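Local coordinates for petrobactin biosynthesis protein AsbB (Bacillus anthracis, PDB 3TO3) that joins spermidine to citryl-spermidine or its dihydroxybenzoyl derivative in an ATP-dependent condensation, a step in making the siderophore petrobactin, at residues P162-Y167 against L305-L310; V209-I214 against Y241-V246; K485-A488 against D494-E497; E519-L524 against E533-I538. All coordinates share one frame; numbering follows the deposited sequence. Where two conformers were deposited one is given.

Along the chain, contact 2 falls between the two segments of contact 1, and contacts 3 and 4 follow in that order. Contacts 1 and 2 belong to the IucA/IucC region, contacts 3 and 4 to the FhuF-like region. Contacts 1 and 4 have centres about 25 Å apart but meet directly, with P162 CB 3.6 Å from E519 OE2, so the loop holding the ATP-pocket residue P162 packs on helix 502-528. In contact 3 the F496 side chain comes about 6 Å from that of the ATP-binding E462. Contact 2 lies far out, its centre about 46 Å from that of contact 4. Segment 305-310 belongs to the large mixed sheet, strand 241-246 to a separate antiparallel one.

Contact 1 of 4, residues P162-Y167 against L305-L310; sequences PYHPSY and LNTSTL
H164 and T307 meet by van der Waals contact over a ring face. The hydroxyl oxygen T307 OG1 sits 3.5 Å above the imidazole plane of H164, displaced toward the rim. It is almost equally far from CG and CD2, with H164 CD2 to T307 OG1 at 3.6 Å. The T307 oxygen is roughly anti to N (chi1 -151°), which turns it to the histidine and leaves CG2 wedged between N and the carbonyl carbon. OG1 is buried here and has no polar partner in the model. T307 and S308 are both poorly ordered, so the exact rotation of the T307 side chain is less certain.

Backbone contacts add to this. S166 O approaches T307 CA at 3.9 Å, and the closest pair of CA atoms is Y167 to T307, at 5.7 Å. T307 stands at the tip of a beta hairpin. A type I' turn from N306 to T309 links strands 297-306 and 309-311, and both T307 and S308 are modelled in the left-handed backbone conformation that such a turn needs. Beside the turn, N306 N gives T309 O a weak bond of 3.5 Å, across the ends of the two strands. The loop 162-167 lies against this tip, and its P162 touches the bound ATP.

The polar side chains around this contact bond to other parts of the fold. N306 OD1 accepts from R170 N, and the N306 side chain comes within about 4 Å of the ATP. S166 OG is hydrogen-bonded to R576 NH2. Y167 points its CB away from the hairpin, and its hydroxyl bonds to D132 of helix 115-138, while its ring makes a cation-pi contact with R26.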
loop_
_atom_site.group_PDB
_atom_site.type_symbol
_atom_site.label_atom_id
_atom_site.label_comp_id
_atom_site.label_asym_id
_atom_site.label_seq_id
_atom_site.Cartn_x
_atom_site.Cartn_y
_atom_site.Cartn_z
ATOM N N PRO B 162 2.237 -14.061 21.232
ATOM C CA PRO B 162 1.583 -13.864 22.547
ATOM C C PRO B 162 1.795 -12.448 23.154
ATOM O O PRO B 162 1.102 -12.060 24.108
ATOM C CB PRO B 162 2.191 -14.987 23.422
ATOM C CG PRO B 162 3.624 -15.170 22.816
ATOM C CD PRO B 162 3.491 -14.856 21.323
ATOM N N TYR B 163 2.776 -11.709 22.635
ATOM C CA TYR B 163 3.019 -10.345 23.098
ATOM C C TYR B 163 2.526 -9.269 22.137
ATOM O O TYR B 163 1.644 -8.470 22.497
ATOM C CB TYR B 163 4.484 -10.116 23.398
ATOM C CG TYR B 163 4.731 -8.776 24.017
ATOM C CD1 TYR B 163 4.772 -8.636 25.394
ATOM C CD2 TYR B 163 4.927 -7.641 23.227
ATOM C CE1 TYR B 163 5.003 -7.407 25.972
ATOM C CE2 TYR B 163 5.152 -6.413 23.800
ATOM C CZ TYR B 163 5.190 -6.298 25.177
ATOM O OH TYR B 163 5.423 -5.091 25.781
ATOM N N HIS B 164 3.105 -9.236 20.932
ATOM C CA HIS B 164 2.804 -8.175 19.960
ATOM C C HIS B 164 1.318 -8.113 19.675
ATOM O O HIS B 164 0.750 -9.078 19.186
ATOM C CB HIS B 164 3.548 -8.369 18.625
ATOM C CG HIS B 164 5.024 -8.179 18.722
ATOM N ND1 HIS B 164 5.596 -6.966 19.038
ATOM C CD2 HIS B 164 6.051 -9.041 18.514
ATOM C CE1 HIS B 164 6.913 -7.092 19.030
ATOM N NE2 HIS B 164 7.215 -8.336 18.707
ATOM N N PRO B 165 0.686 -6.963 19.967
ATOM C CA PRO B 165 -0.760 -6.901 19.726
ATOM C C PRO B 165 -1.152 -7.043 18.246
ATOM O O PRO B 165 -2.212 -7.628 17.977
ATOM C CB PRO B 165 -1.179 -5.566 20.351
ATOM C CG PRO B 165 0.112 -4.818 20.600
ATOM C CD PRO B 165 1.166 -5.836 20.786
ATOM N N SER B 166 -0.356 -6.584 17.287
ATOM C CA SER B 166 -0.702 -7.074 15.964
ATOM C C SER B 166 0.305 -8.146 15.486
ATOM O O SER B 166 1.343 -7.832 14.882
ATOM C CB SER B 166 -0.721 -5.889 14.992
ATOM O OG SER B 166 0.531 -5.244 15.000
ATOM N N TYR B 167 -0.097 -9.405 15.642
ATOM C CA TYR B 167 0.738 -10.563 15.345
ATOM C C TYR B 167 0.494 -11.193 13.976
ATOM O O TYR B 167 1.192 -12.119 13.576
ATOM C CB TYR B 167 0.479 -11.625 16.441
ATOM C CG TYR B 167 -1.005 -11.882 16.766
ATOM C CD1 TYR B 167 -1.766 -12.758 15.995
ATOM C CD2 TYR B 167 -1.646 -11.223 17.808
ATOM C CE1 TYR B 167 -3.113 -12.997 16.268
ATOM C CE2 TYR B 167 -3.001 -11.458 18.094
ATOM C CZ TYR B 167 -3.722 -12.353 17.315
ATOM O OH TYR B 167 -5.053 -12.598 17.559
ATOM N N LEU B 305 4.249 -6.442 5.276
ATOM C CA LEU B 305 4.569 -6.006 6.601
ATOM C C LEU B 305 3.828 -6.866 7.616
ATOM O O LEU B 305 2.588 -6.895 7.666
ATOM C CB LEU B 305 4.215 -4.539 6.746
ATOM C CG LEU B 305 4.844 -3.845 7.935
ATOM C CD1 LEU B 305 5.786 -2.741 7.425
ATOM C CD2 LEU B 305 3.730 -3.304 8.849
ATOM N N ASN B 306 4.618 -7.577 8.406
ATOM C CA ASN B 306 4.135 -8.380 9.511
ATOM C C ASN B 306 4.847 -7.956 10.770
ATOM O O ASN B 306 6.080 -8.011 10.830
ATOM C CB ASN B 306 4.445 -9.839 9.253
ATOM C CG ASN B 306 3.221 -10.666 9.207
ATOM O OD1 ASN B 306 2.159 -10.223 9.635
ATOM N ND2 ASN B 306 3.344 -11.881 8.687
ATOM N N THR B 307 4.079 -7.546 11.773
ATOM C CA THR B 307 4.648 -7.059 13.028
ATOM C C THR B 307 5.443 -5.759 12.828
ATOM O O THR B 307 6.412 -5.487 13.539
ATOM C CB THR B 307 5.489 -8.156 13.761
ATOM O OG1 THR B 307 5.445 -7.933 15.174
ATOM C CG2 THR B 307 6.953 -8.182 13.290
ATOM N N SER B 308 5.009 -4.969 11.848
ATOM C CA SER B 308 5.513 -3.605 11.637
ATOM C C SER B 308 6.804 -3.458 10.808
ATOM O O SER B 308 7.229 -2.333 10.521
ATOM C CB SER B 308 5.618 -2.850 12.971
ATOM O OG SER B 308 4.386 -2.899 13.677
ATOM N N THR B 309 7.416 -4.577 10.420
ATOM C CA THR B 309 8.631 -4.541 9.599
ATOM C C THR B 309 8.473 -5.233 8.241
ATOM O O THR B 309 7.822 -6.276 8.146
ATOM C CB THR B 309 9.785 -5.245 10.306
ATOM O OG1 THR B 309 9.472 -5.395 11.700
ATOM C CG2 THR B 309 11.081 -4.462 10.108
ATOM N N LEU B 310 9.090 -4.659 7.205
ATOM C CA LEU B 310 9.205 -5.319 5.895
ATOM C C LEU B 310 10.029 -6.631 5.919
ATOM O O LEU B 310 11.113 -6.691 6.497
ATOM C CB LEU B 310 9.788 -4.373 4.839
ATOM C CG LEU B 310 8.821 -3.588 3.956
ATOM C CD1 LEU B 310 9.557 -3.109 2.721
ATOM C CD2 LEU B 310 7.612 -4.428 3.550
#

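Contact 2 of 4, residues V209-I214 against Y241-V246; sequences VIYDKI and YLFIPV
Y211 reaches from its helix to the backbone of F243, and this is the tight part of the contact. Y211 OH donates a hydrogen bond to F243 O at 2.7 Å. The hydroxyl lies in the carbonyl plane on a lone pair, with a C=O...O angle of 125°. F243 N is also near, 3.0 Å from Y211 OH. The tyrosine gets there with chi1 at 173°, which extends the ring straight out from the helix. The side chain of F243 adds little beyond CB, 3.8 Å from Y211 OH.

L242 supplies the apolar share. Its CD2 approaches Y211 CE2 at 3.9 Å, obliquely to the ring.

Strand 241-246 is, within this chain, an outermost strand of a three-strand antiparallel sheet. L242, I244 and V246 pair through their backbones with A196, I194 and I192 of strand 192-197. F243 lies between these pairs, so its carbonyl points to the other edge, where the tyrosine of helix 208-219 takes it up. The Y211 side chain also touches S351 and V353 of strand 345-355 and W370 of strand 367-371.

The other face of the helix is the loose side. V209, I210, D212 and K213 are exposed and do not touch the strand segment. In the crystal, V209, I210 and K213 meet a neighbouring molecule.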
loop_
_atom_site.group_PDB
_atom_site.type_symbol
_atom_site.label_atom_id
_atom_site.label_comp_id
_atom_site.label_asym_id
_atom_site.label_seq_id
_atom_site.Cartn_x
_atom_site.Cartn_y
_atom_site.Cartn_z
ATOM N N VAL B 209 31.738 -21.695 -4.425
ATOM C CA VAL B 209 31.799 -23.123 -4.678
ATOM C C VAL B 209 30.544 -23.844 -4.182
ATOM O O VAL B 209 29.982 -24.683 -4.873
ATOM C CB VAL B 209 33.074 -23.765 -4.098
ATOM C CG1 VAL B 209 33.038 -25.280 -4.307
ATOM C CG2 VAL B 209 34.316 -23.150 -4.759
ATOM N N ILE B 210 30.111 -23.523 -2.974
ATOM C CA ILE B 210 28.931 -24.159 -2.400
ATOM C C ILE B 210 27.674 -23.786 -3.206
ATOM O O ILE B 210 26.792 -24.610 -3.437
ATOM C CB ILE B 210 28.759 -23.751 -0.933
ATOM C CG1 ILE B 210 29.946 -24.256 -0.084
ATOM C CG2 ILE B 210 27.460 -24.298 -0.377
ATOM C CD1 ILE B 210 30.046 -25.749 0.000
ATOM N N TYR B 211 27.613 -22.544 -3.663
ATOM C CA TYR B 211 26.496 -22.110 -4.483
ATOM C C TYR B 211 26.395 -22.905 -5.791
ATOM O O TYR B 211 25.305 -23.336 -6.155
ATOM C CB TYR B 211 26.578 -20.608 -4.776
ATOM C CG TYR B 211 25.529 -20.168 -5.748
ATOM C CD1 TYR B 211 24.279 -19.738 -5.299
ATOM C CD2 TYR B 211 25.773 -20.175 -7.116
ATOM C CE1 TYR B 211 23.311 -19.346 -6.174
ATOM C CE2 TYR B 211 24.802 -19.777 -8.011
ATOM C CZ TYR B 211 23.566 -19.360 -7.536
ATOM O OH TYR B 211 22.576 -18.961 -8.422
ATOM N N ASP B 212 27.515 -23.082 -6.503
ATOM C CA ASP B 212 27.499 -23.841 -7.775
ATOM C C ASP B 212 26.932 -25.244 -7.543
ATOM O O ASP B 212 26.208 -25.787 -8.374
ATOM C CB ASP B 212 28.908 -24.020 -8.387
ATOM C CG ASP B 212 29.424 -22.789 -9.141
ATOM O OD1 ASP B 212 30.661 -22.755 -9.391
ATOM O OD2 ASP B 212 28.633 -21.882 -9.502
ATOM N N LYS B 213 27.306 -25.833 -6.414
ATOM C CA LYS B 213 26.953 -27.214 -6.069
ATOM C C LYS B 213 25.470 -27.293 -5.744
ATOM O O LYS B 213 24.779 -28.221 -6.151
ATOM C CB LYS B 213 27.790 -27.674 -4.857
ATOM C CG LYS B 213 28.002 -29.153 -4.718
ATOM C CD LYS B 213 28.752 -29.478 -3.423
ATOM C CE LYS B 213 30.248 -29.121 -3.509
ATOM N NZ LYS B 213 30.936 -29.135 -2.173
ATOM N N ILE B 214 24.985 -26.285 -5.036
ATOM C CA ILE B 214 23.593 -26.219 -4.601
ATOM C C ILE B 214 22.586 -25.981 -5.734
ATOM O O ILE B 214 21.491 -26.512 -5.697
ATOM C CB ILE B 214 23.416 -25.156 -3.504
ATOM C CG1 ILE B 214 22.785 -25.790 -2.282
ATOM C CG2 ILE B 214 22.541 -24.006 -3.982
ATOM C CD1 ILE B 214 21.275 -25.732 -2.306
ATOM N N TYR B 241 25.066 -14.623 -15.750
ATOM C CA TYR B 241 23.903 -14.677 -14.849
ATOM C C TYR B 241 24.029 -15.637 -13.680
ATOM O O TYR B 241 24.615 -16.713 -13.803
ATOM C CB TYR B 241 22.648 -15.053 -15.627
ATOM C CG TYR B 241 22.235 -14.010 -16.623
ATOM C CD1 TYR B 241 21.187 -13.155 -16.356
ATOM C CD2 TYR B 241 22.914 -13.865 -17.830
ATOM C CE1 TYR B 241 20.809 -12.194 -17.263
ATOM C CE2 TYR B 241 22.555 -12.896 -18.736
ATOM C CZ TYR B 241 21.483 -12.066 -18.444
ATOM O OH TYR B 241 21.095 -11.100 -19.339
ATOM N N LEU B 242 23.465 -15.237 -12.548
ATOM C CA LEU B 242 23.191 -16.171 -11.460
ATOM C C LEU B 242 21.698 -16.536 -11.494
ATOM O O LEU B 242 20.946 -16.001 -12.299
ATOM C CB LEU B 242 23.592 -15.545 -10.129
ATOM C CG LEU B 242 25.090 -15.212 -9.990
ATOM C CD1 LEU B 242 25.392 -14.341 -8.759
ATOM C CD2 LEU B 242 25.944 -16.515 -9.918
ATOM N N PHE B 243 21.268 -17.419 -10.616
ATOM C CA PHE B 243 19.904 -17.934 -10.631
ATOM C C PHE B 243 19.342 -17.793 -9.253
ATOM O O PHE B 243 20.004 -18.198 -8.298
ATOM C CB PHE B 243 19.891 -19.402 -11.057
ATOM C CG PHE B 243 20.371 -19.597 -12.466
ATOM C CD1 PHE B 243 21.734 -19.704 -12.742
ATOM C CD2 PHE B 243 19.475 -19.604 -13.520
ATOM C CE1 PHE B 243 22.189 -19.863 -14.066
ATOM C CE2 PHE B 243 19.922 -19.758 -14.846
ATOM C CZ PHE B 243 21.267 -19.892 -15.114
ATOM N N ILE B 244 18.156 -17.179 -9.143
ATOM C CA ILE B 244 17.546 -16.951 -7.838
ATOM C C ILE B 244 16.093 -17.401 -7.849
ATOM O O ILE B 244 15.326 -17.057 -8.752
ATOM C CB ILE B 244 17.541 -15.435 -7.568
ATOM C CG1 ILE B 244 18.886 -14.808 -7.988
ATOM C CG2 ILE B 244 17.152 -15.131 -6.140
ATOM C CD1 ILE B 244 19.041 -13.387 -7.521
ATOM N N PRO B 245 15.693 -18.140 -6.812
ATOM C CA PRO B 245 14.288 -18.513 -6.636
ATOM C C PRO B 245 13.493 -17.331 -6.016
ATOM O O PRO B 245 14.030 -16.648 -5.151
ATOM C CB PRO B 245 14.367 -19.740 -5.735
ATOM C CG PRO B 245 15.622 -19.548 -4.951
ATOM C CD PRO B 245 16.563 -18.678 -5.754
ATOM N N VAL B 246 12.243 -17.124 -6.430
ATOM C CA VAL B 246 11.461 -15.986 -5.993
ATOM C C VAL B 246 10.103 -16.486 -5.526
ATOM O O VAL B 246 9.504 -17.364 -6.155
ATOM C CB VAL B 246 11.250 -15.004 -7.161
ATOM C CG1 VAL B 246 10.506 -13.769 -6.707
ATOM C CG2 VAL B 246 12.587 -14.635 -7.788
#

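Contact 3 of 4, residues K485-A488 against D494-E497; sequences KTYA and DFFE
The one-turn helix 485-488 and the loop folding back beside it form a small aromatic cluster, in which T486 and Y487 meet F495 and F496. The centre is an edge-to-face (T-shaped) pair. Y487 presents its edge to one face of F495, with ring centroids 5.0 Å apart and planes at 88°. The atoms nearest each other are Y487 CD1 and F495 CD1, at 3.5 Å. Y487 CE1 lies over the root of the F495 ring and also meets F495 CB at 3.6 Å.

The opposite face of F495 is taken by D494 CB, 3.5 Å above the ring centre. The phenyl is thus held between its own neighbour and the tyrosine. Its chi1 of -13° is nearly eclipsed, an unfavourable torsion. At the far end of the ring, F495 CZ lies 3.4 Å from T486 O and 3.8 Å from T486 CG2. The methyl of T486 is directed there while its hydroxyl turns beside the backbone N.

F496 touches the other end of the tyrosine. Its CE2 is 3.3 Å from Y487 OH, an oblique approach to both rings. The polar partner of that hydroxyl is S320 OG, by a hydrogen bond that helps fix the far end of the ring. The F496 side chain also comes within about 6 Å of that of the ATP-binding E462.

Helix 315-333 lies alongside: Y316 meets the rings of Y487 and F495, and S320 and I324 touch F496. F496 is also tied by backbone bonding to F466 of strand 465-467.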
loop_
_atom_site.group_PDB
_atom_site.type_symbol
_atom_site.label_atom_id
_atom_site.label_comp_id
_atom_site.label_asym_id
_atom_site.label_seq_id
_atom_site.Cartn_x
_atom_site.Cartn_y
_atom_site.Cartn_z
ATOM N N LYS B 485 29.780 -3.641 1.159
ATOM C CA LYS B 485 30.060 -2.220 1.307
ATOM C C LYS B 485 29.296 -1.537 2.467
ATOM O O LYS B 485 29.740 -0.510 2.982
ATOM C CB LYS B 485 29.841 -1.513 -0.040
ATOM C CG LYS B 485 29.470 -0.050 0.032
ATOM C CD LYS B 485 29.709 0.629 -1.320
ATOM C CE LYS B 485 31.200 0.672 -1.663
ATOM N NZ LYS B 485 31.472 1.126 -3.063
ATOM N N THR B 486 28.171 -2.102 2.897
ATOM C CA THR B 486 27.436 -1.517 4.030
ATOM C C THR B 486 28.132 -1.738 5.386
ATOM O O THR B 486 28.056 -0.875 6.260
ATOM C CB THR B 486 25.942 -1.990 4.104
ATOM O OG1 THR B 486 25.202 -1.482 2.988
ATOM C CG2 THR B 486 25.277 -1.493 5.385
ATOM N N TYR B 487 28.795 -2.888 5.553
ATOM C CA TYR B 487 29.575 -3.214 6.768
ATOM C C TYR B 487 30.828 -2.338 6.876
ATOM O O TYR B 487 31.212 -1.898 7.966
ATOM C CB TYR B 487 30.044 -4.678 6.735
ATOM C CG TYR B 487 28.954 -5.678 6.962
ATOM C CD1 TYR B 487 28.043 -5.516 8.008
ATOM C CD2 TYR B 487 28.806 -6.774 6.132
ATOM C CE1 TYR B 487 27.014 -6.422 8.223
ATOM C CE2 TYR B 487 27.768 -7.713 6.351
ATOM C CZ TYR B 487 26.880 -7.521 7.393
ATOM O OH TYR B 487 25.862 -8.418 7.622
ATOM N N ALA B 488 31.464 -2.111 5.731
ATOM C CA ALA B 488 32.703 -1.366 5.674
ATOM C C ALA B 488 32.503 0.124 5.988
ATOM O O ALA B 488 33.428 0.788 6.453
ATOM C CB ALA B 488 33.357 -1.547 4.300
ATOM N N ASP B 494 26.357 -1.286 15.023
ATOM C CA ASP B 494 25.473 -1.294 13.861
ATOM C C ASP B 494 25.037 -2.704 13.446
ATOM O O ASP B 494 23.856 -2.958 13.202
ATOM C CB ASP B 494 26.147 -0.581 12.683
ATOM C CG ASP B 494 25.841 0.914 12.647
ATOM O OD1 ASP B 494 25.274 1.439 13.646
ATOM O OD2 ASP B 494 26.177 1.555 11.612
ATOM N N PHE B 495 26.009 -3.599 13.298
ATOM C CA PHE B 495 25.714 -4.973 12.934
ATOM C C PHE B 495 26.544 -6.002 13.713
ATOM O O PHE B 495 27.780 -5.994 13.668
ATOM C CB PHE B 495 25.905 -5.193 11.434
ATOM C CG PHE B 495 26.042 -3.929 10.630
ATOM C CD1 PHE B 495 27.266 -3.271 10.542
ATOM C CD2 PHE B 495 24.965 -3.426 9.918
ATOM C CE1 PHE B 495 27.408 -2.110 9.772
ATOM C CE2 PHE B 495 25.098 -2.265 9.144
ATOM C CZ PHE B 495 26.323 -1.609 9.072
ATOM N N PHE B 496 25.853 -6.851 14.460
ATOM C CA PHE B 496 26.399 -8.086 15.045
ATOM C C PHE B 496 27.345 -7.891 16.210
ATOM O O PHE B 496 27.396 -8.724 17.102
ATOM C CB PHE B 496 27.275 -8.859 14.038
ATOM C CG PHE B 496 26.547 -9.428 12.873
ATOM C CD1 PHE B 496 25.343 -10.069 13.030
ATOM C CD2 PHE B 496 27.094 -9.327 11.606
ATOM C CE1 PHE B 496 24.672 -10.582 11.932
ATOM C CE2 PHE B 496 26.441 -9.840 10.513
ATOM C CZ PHE B 496 25.219 -10.461 10.676
ATOM N N GLU B 497 27.986 -6.748 16.321
ATOM C CA GLU B 497 29.080 -6.721 17.266
ATOM C C GLU B 497 28.807 -5.631 18.232
ATOM O O GLU B 497 28.613 -4.492 17.833
ATOM C CB GLU B 497 30.448 -6.525 16.596
ATOM C CG GLU B 497 31.541 -6.213 17.628
ATOM C CD GLU B 497 32.964 -6.257 17.071
ATOM O OE1 GLU B 497 33.150 -6.488 15.854
ATOM O OE2 GLU B 497 33.906 -6.059 17.869
#

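Contact 4 of 4, residues E519-L524 against E533-I538; sequences ELAFVL and ESFWMI. With EDO (1,2-ethanediol), chain H.
A521 places its methyl squarely on the ring of F535. A521 CB is 3.4 Å from the ring centroid and only 6° off the ring normal, a CH-pi contact over the centre of the face. A chi1 of -178° swings the F535 ring out from its own helix.

L524 CD1 sits at the edge of the same ring, in plane, 3.9 Å from F535 CD1, the two side chains crossing at about a right angle. L520 is looser, its CG 4.3 Å from F535 CE1. W536 also borders A521, its NE1 4.3 Å from A521 CB, and it backs F535: F535 CD2 lies 3.6 Å above the centre of the indole face.

These residues join the arms of a helical hairpin, helix 502-528 followed by helix 532-547. The axes of the two short segments approach to 10.1 Å, with 137° between their directions. With only a methyl at A521, the phenyl face comes down close to the backbone of the first helix, F535 CE1 to A521 N at 3.6 Å.

Further out, the indole is held by a hydrogen bond from NE1 to T77 OG1 and an edge-to-face contact with F513. L414 and L417 of helix 410-432 touch F535 and L520 respectively. E519 forms a salt bridge with R80 and touches Y391, an ATP-binding residue. S534 OG makes a weak hydrogen bond (3.3 Å) to O1 of a 1,2-ethanediol, probably a crystallisation additive, which K531 N also binds.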
loop_
_atom_site.group_PDB
_atom_site.type_symbol
_atom_site.label_atom_id
_atom_site.label_comp_id
_atom_site.label_asym_id
_atom_site.label_seq_id
_atom_site.Cartn_x
_atom_site.Cartn_y
_atom_site.Cartn_z
ATOM N N GLU B 519 6.748 -17.170 28.757
ATOM C CA GLU B 519 5.372 -17.468 28.350
ATOM C C GLU B 519 4.964 -18.854 28.836
ATOM O O GLU B 519 3.822 -19.066 29.226
ATOM C CB GLU B 519 5.224 -17.407 26.834
ATOM C CG GLU B 519 5.442 -16.012 26.250
ATOM C CD GLU B 519 4.299 -15.019 26.538
ATOM O OE1 GLU B 519 4.564 -13.796 26.391
ATOM O OE2 GLU B 519 3.156 -15.443 26.889
ATOM N N LEU B 520 5.897 -19.799 28.811
ATOM C CA LEU B 520 5.635 -21.137 29.371
ATOM C C LEU B 520 5.295 -21.074 30.880
ATOM O O LEU B 520 4.362 -21.720 31.328
ATOM C CB LEU B 520 6.822 -22.081 29.123
ATOM C CG LEU B 520 6.699 -23.544 29.554
ATOM C CD1 LEU B 520 5.518 -24.273 28.822
ATOM C CD2 LEU B 520 8.026 -24.257 29.331
ATOM N N ALA B 521 6.052 -20.292 31.649
ATOM C CA ALA B 521 5.779 -20.111 33.069
ATOM C C ALA B 521 4.346 -19.605 33.295
ATOM O O ALA B 521 3.659 -20.033 34.218
ATOM C CB ALA B 521 6.792 -19.150 33.692
ATOM N N PHE B 522 3.887 -18.712 32.438
ATOM C CA PHE B 522 2.488 -18.282 32.500
ATOM C C PHE B 522 1.470 -19.416 32.290
ATOM O O PHE B 522 0.446 -19.477 32.963
ATOM C CB PHE B 522 2.222 -17.187 31.462
ATOM C CG PHE B 522 2.895 -15.886 31.766
ATOM C CD1 PHE B 522 3.041 -15.457 33.065
ATOM C CD2 PHE B 522 3.385 -15.095 30.743
ATOM C CE1 PHE B 522 3.659 -14.258 33.331
ATOM C CE2 PHE B 522 4.011 -13.916 31.004
ATOM C CZ PHE B 522 4.149 -13.494 32.299
ATOM N N VAL B 523 1.745 -20.283 31.319
ATOM C CA VAL B 523 0.871 -21.387 31.000
ATOM C C VAL B 523 0.847 -22.382 32.156
ATOM O O VAL B 523 -0.208 -22.823 32.585
ATOM C CB VAL B 523 1.286 -22.076 29.696
ATOM C CG1 VAL B 523 0.584 -23.400 29.567
ATOM C CG2 VAL B 523 0.939 -21.200 28.509
ATOM N N LEU B 524 2.011 -22.668 32.714
ATOM C CA LEU B 524 2.080 -23.610 33.804
ATOM C C LEU B 524 1.308 -23.082 35.017
ATOM O O LEU B 524 0.527 -23.826 35.612
ATOM C CB LEU B 524 3.535 -23.964 34.139
ATOM C CG LEU B 524 4.290 -24.708 33.030
ATOM C CD1 LEU B 524 5.670 -25.084 33.524
ATOM C CD2 LEU B 524 3.539 -25.969 32.498
ATOM N N GLU B 533 7.125 -18.572 40.977
ATOM C CA GLU B 533 8.279 -18.686 41.877
ATOM C C GLU B 533 9.000 -20.033 41.732
ATOM O O GLU B 533 10.223 -20.061 41.583
ATOM C CB GLU B 533 7.881 -18.461 43.353
ATOM C CG GLU B 533 7.239 -17.103 43.619
ATOM C CD GLU B 533 5.739 -17.037 43.235
ATOM O OE1 GLU B 533 5.307 -17.727 42.282
ATOM O OE2 GLU B 533 4.987 -16.293 43.904
ATOM N N SER B 534 8.247 -21.135 41.774
ATOM C CA SER B 534 8.829 -22.479 41.582
ATOM C C SER B 534 9.473 -22.621 40.200
ATOM O O SER B 534 10.560 -23.180 40.068
ATOM C CB SER B 534 7.788 -23.594 41.752
ATOM O OG SER B 534 7.164 -23.491 43.006
ATOM N N PHE B 535 8.785 -22.142 39.171
ATOM C CA PHE B 535 9.333 -22.166 37.813
ATOM C C PHE B 535 10.726 -21.516 37.821
ATOM O O PHE B 535 11.701 -22.135 37.394
ATOM C CB PHE B 535 8.386 -21.436 36.850
ATOM C CG PHE B 535 8.835 -21.435 35.423
ATOM C CD1 PHE B 535 8.242 -22.290 34.492
ATOM C CD2 PHE B 535 9.814 -20.551 34.993
ATOM C CE1 PHE B 535 8.648 -22.290 33.152
ATOM C CE2 PHE B 535 10.235 -20.534 33.658
ATOM C CZ PHE B 535 9.646 -21.396 32.731
ATOM N N TRP B 536 10.828 -20.291 38.338
ATOM C CA TRP B 536 12.104 -19.582 38.285
ATOM C C TRP B 536 13.158 -20.183 39.218
ATOM O O TRP B 536 14.359 -20.127 38.933
ATOM C CB TRP B 536 11.933 -18.053 38.448
ATOM C CG TRP B 536 11.142 -17.509 37.275
ATOM C CD1 TRP B 536 9.836 -17.083 37.278
ATOM C CD2 TRP B 536 11.586 -17.424 35.914
ATOM N NE1 TRP B 536 9.458 -16.719 35.998
ATOM C CE2 TRP B 536 10.517 -16.916 35.152
ATOM C CE3 TRP B 536 12.794 -17.711 35.268
ATOM C CZ2 TRP B 536 10.624 -16.690 33.783
ATOM C CZ3 TRP B 536 12.894 -17.493 33.907
ATOM C CH2 TRP B 536 11.823 -16.975 33.180
HETATM N N MSE B 537 12.716 -20.782 40.316
HETATM C CA MSE B 537 13.658 -21.447 41.193
HETATM C C MSE B 537 14.246 -22.706 40.553
HETATM O O MSE B 537 15.308 -23.158 40.946
HETATM C CB MSE B 537 13.027 -21.765 42.553
HETATM C CG MSE B 537 12.835 -20.531 43.445
HETATM SE SE MSE B 537 12.379 -20.975 45.301
HETATM C CE MSE B 537 10.540 -21.560 45.075
ATOM N N ILE B 538 13.553 -23.276 39.577
ATOM C CA ILE B 538 14.100 -24.410 38.855
ATOM C C ILE B 538 15.094 -23.944 37.829
ATOM O O ILE B 538 16.125 -24.579 37.610
ATOM C CB ILE B 538 13.011 -25.247 38.183
ATOM C CG1 ILE B 538 12.342 -26.139 39.240
ATOM C CG2 ILE B 538 13.621 -26.079 37.065
ATOM C CD1 ILE B 538 11.114 -26.837 38.763
HETATM C C1 EDO H . 4.017 -25.078 43.866
HETATM O O1 EDO H . 3.937 -23.744 43.396
HETATM C C2 EDO H . 4.242 -25.960 42.655
HETATM O O2 EDO H . 3.570 -27.196 42.921
#